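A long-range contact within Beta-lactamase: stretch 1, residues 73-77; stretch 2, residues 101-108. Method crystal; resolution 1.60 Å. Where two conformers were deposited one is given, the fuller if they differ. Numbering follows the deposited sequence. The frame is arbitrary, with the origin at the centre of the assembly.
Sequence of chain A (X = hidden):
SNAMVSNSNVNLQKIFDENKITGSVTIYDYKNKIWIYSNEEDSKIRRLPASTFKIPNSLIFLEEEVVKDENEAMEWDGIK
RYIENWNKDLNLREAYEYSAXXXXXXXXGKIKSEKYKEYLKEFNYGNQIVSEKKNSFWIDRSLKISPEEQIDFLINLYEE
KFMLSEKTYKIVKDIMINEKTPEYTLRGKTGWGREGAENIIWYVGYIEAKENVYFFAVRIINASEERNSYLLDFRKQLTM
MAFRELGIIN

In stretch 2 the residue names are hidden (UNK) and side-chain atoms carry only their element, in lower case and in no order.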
# COMPACT_ATOMS: atom_id res chain seq x y z
N ALA A 73 8.56 3.82 -21.00
CA ALA A 73 8.69 5.09 -20.29
C ALA A 73 7.55 6.02 -20.64
O ALA A 73 7.00 6.00 -21.75
CB ALA A 73 10.02 5.77 -20.59
N MSE A 74 7.16 6.81 -19.66
CA MSE A 74 6.28 7.95 -19.84
C MSE A 74 7.17 9.20 -19.89
O MSE A 74 8.17 9.28 -19.19
CB MSE A 74 5.28 7.99 -18.71
CG MSE A 74 3.93 8.40 -19.10
SE MSE A 74 2.95 8.66 -17.46
CE MSE A 74 2.06 6.92 -17.43
N GLU A 75 6.80 10.19 -20.71
CA GLU A 75 7.64 11.36 -20.94
C GLU A 75 7.51 12.37 -19.80
O GLU A 75 6.40 12.80 -19.45
CB GLU A 75 7.28 12.02 -22.27
CG GLU A 75 8.09 13.29 -22.57
CD GLU A 75 7.67 13.99 -23.85
OE1 GLU A 75 6.45 14.10 -24.11
OE2 GLU A 75 8.57 14.42 -24.61
N TRP A 76 8.66 12.75 -19.25
CA TRP A 76 8.74 13.77 -18.21
C TRP A 76 8.54 15.15 -18.83
O TRP A 76 9.05 15.43 -19.91
CB TRP A 76 10.11 13.67 -17.54
CG TRP A 76 10.50 14.79 -16.60
CD1 TRP A 76 9.79 15.26 -15.54
CD2 TRP A 76 11.72 15.53 -16.63
NE1 TRP A 76 10.48 16.27 -14.92
CE2 TRP A 76 11.67 16.45 -15.57
CE3 TRP A 76 12.84 15.52 -17.46
CZ2 TRP A 76 12.71 17.34 -15.31
CZ3 TRP A 76 13.86 16.40 -17.21
CH2 TRP A 76 13.79 17.30 -16.15
N ASP A 77 7.77 16.00 -18.14
CA ASP A 77 7.50 17.34 -18.67
C ASP A 77 8.66 18.30 -18.52
O ASP A 77 8.52 19.47 -18.87
CB ASP A 77 6.24 17.92 -18.02
CG ASP A 77 6.29 17.92 -16.51
OD1 ASP A 77 7.42 17.80 -15.96
OD2 ASP A 77 5.21 18.01 -15.88
N UNK A 101 4.65 10.63 -8.05
CA UNK A 101 3.25 11.02 -8.19
C UNK A 101 2.95 11.49 -9.61
O UNK A 101 1.90 11.14 -10.16
c UNK A 101 0.40 11.55 -6.96
c UNK A 101 2.90 12.10 -7.17
c UNK A 101 1.46 12.62 -7.26
c UNK A 101 1.30 13.81 -6.33
N UNK A 102 3.86 12.24 -10.24
CA UNK A 102 3.54 12.81 -11.54
C UNK A 102 3.19 11.74 -12.57
O UNK A 102 2.31 11.94 -13.42
c UNK A 102 7.23 11.11 -16.09
c UNK A 102 7.18 13.00 -11.96
c UNK A 102 7.53 12.00 -13.93
c UNK A 102 8.06 11.35 -15.04
c UNK A 102 5.35 12.17 -14.99
c UNK A 102 4.67 13.71 -12.06
n UNK A 102 8.11 12.36 -12.74
c UNK A 102 5.97 13.05 -12.60
c UNK A 102 5.89 11.52 -16.07
c UNK A 102 6.17 12.41 -13.88
N UNK A 103 3.85 10.58 -12.50
CA UNK A 103 3.61 9.50 -13.45
C UNK A 103 2.21 8.94 -13.29
O UNK A 103 1.50 8.74 -14.28
c UNK A 103 3.46 4.98 -14.37
c UNK A 103 5.25 5.68 -15.79
c UNK A 103 4.51 7.15 -14.03
c UNK A 103 4.29 4.74 -15.43
c UNK A 103 4.69 8.43 -13.24
c UNK A 103 3.58 6.18 -13.65
c UNK A 103 5.36 6.86 -15.10
N UNK A 104 1.78 8.74 -12.04
CA UNK A 104 0.43 8.23 -11.81
C UNK A 104 -0.64 9.27 -12.11
O UNK A 104 -1.70 8.92 -12.64
c UNK A 104 0.50 5.17 -10.62
o UNK A 104 3.23 2.77 -10.02
c UNK A 104 2.52 3.95 -10.11
c UNK A 104 2.43 6.35 -9.87
c UNK A 104 1.10 6.38 -10.28
c UNK A 104 3.14 5.15 -9.78
c UNK A 104 1.20 3.95 -10.54
c UNK A 104 0.35 7.68 -10.39
N UNK A 105 -0.40 10.54 -11.78
CA UNK A 105 -1.33 11.62 -12.15
C UNK A 105 -1.49 11.72 -13.67
O UNK A 105 -2.60 11.88 -14.18
c UNK A 105 1.41 14.95 -10.06
se UNK A 105 -0.36 14.75 -9.36
c UNK A 105 -0.84 12.98 -10.06
c UNK A 105 -0.86 12.95 -11.58
N UNK A 106 -0.37 11.60 -14.40
CA UNK A 106 -0.42 11.68 -15.85
C UNK A 106 -1.16 10.48 -16.43
O UNK A 106 -2.02 10.64 -17.31
c UNK A 106 2.69 12.15 -19.88
c UNK A 106 2.54 12.09 -18.36
n UNK A 106 2.36 13.49 -20.40
c UNK A 106 1.08 11.90 -17.93
c UNK A 106 1.00 11.78 -16.40
N UNK A 107 -0.88 9.28 -15.92
CA UNK A 107 -1.56 8.10 -16.41
C UNK A 107 -3.03 8.10 -16.08
O UNK A 107 -3.85 7.62 -16.88
N UNK A 108 -3.41 8.64 -14.93
CA UNK A 108 -4.81 8.69 -14.56
C UNK A 108 -5.61 9.55 -15.54
O UNK A 108 -6.81 9.32 -15.72
c UNK A 108 -4.96 9.21 -13.14

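Position 101 carries four carbons with a fork at the second, bonded to two terminal carbons, and none of them touches stretch 1. That pattern is Leu101, which contributes no contact.

Position 102 has one carbon followed by fused five- and six-membered rings holding eight carbons and one nitrogen, and outer carbons of the six-membered ring reach the backbone of Met74, Glu75 and Trp76. Only an indole fits: this is Trp102, with chi1 at 75° (p). Its CA-to-CB bond points toward stretch 1, and the far rim of the ring meets three successive residues there. Trp102 CH2 lies 3.7 Å from Met74 O, which sits at the ring edge near its plane; Trp102 CZ3 lies 3.7 Å from Glu75 O; and Trp102 CH2 also comes 3.7 Å from Trp76 CA. The five-membered rings of Trp76 and Trp102 have centroids 5.7 Å apart and planes at 44°, an oblique pair. Trp102 NE1 finds its hydrogen bond elsewhere in the structure.

Position 103 shows one carbon and a six-carbon ring without a further substituent, and one face of that ring lies against the methyl of Met74; hence Phe103. The CA-to-CB bond points sideways, but with chi1 at 173° (t) the ring comes nearer to stretch 1. Met74 CE stands 3.7 Å from the Phe103 ring centroid and 11° off its normal, a CH-pi contact over one face. The selenium of this selenomethionine, Met74 SE, is 4.1 Å from the same centroid and 23° off the normal, and it also approaches the backbone atom Phe103 O at 3.5 Å.

Position 104 repeats the six-carbon ring after one carbon but adds an oxygen, and it does not touch stretch 1; this identifies Tyr104. Its CA-to-CB bond points away from stretch 1, and OH is hydrogen-bonded elsewhere.

Position 105 is an unbranched run of two carbons, a selenium and one carbon, out of contact with stretch 1: selenomethionine, Met105.

Position 106 has four carbons in a row ending in nitrogen, with chain carbons near the selenium of Met74 and the backbone oxygen of Glu75, the signature of Lys106. The first three chi angles are t, so the aliphatic chain is extended; Lys106 CD reaches 3.6 Å from Met74 SE, and Lys106 CE lies 3.8 Å from Glu75 O. These are contacts of the chain's carbons, and no salt bridge to Glu75 accompanies them.

Position 107 has no side-chain atoms, and its CA faces the Met74 methyl; it is Gly107. Gly107 CA is 3.9 Å from Met74 CE, and an ideal Gly107 CB would fall 3.4 Å from Met74 CE, a tight fit.

Position 108 carries a single carbon that makes no contact, so it is Ala108.

The contact therefore rests on packing: it buries 379 Å² in total without a hydrogen bond between the stretches. Backbone bonds such as Lys106 N to Trp102 O and Gly107 N to Phe103 O, both 2.9 Å, hold the contacting residues on successive helical turns. Met74, with 129 Å² covered, inserts its side chain among Phe103, Lys106 and Gly107, while Trp102 extends the interface along the irregular backbone to Trp76.

Stretch 2, residues 101-108: LWFYMKGA
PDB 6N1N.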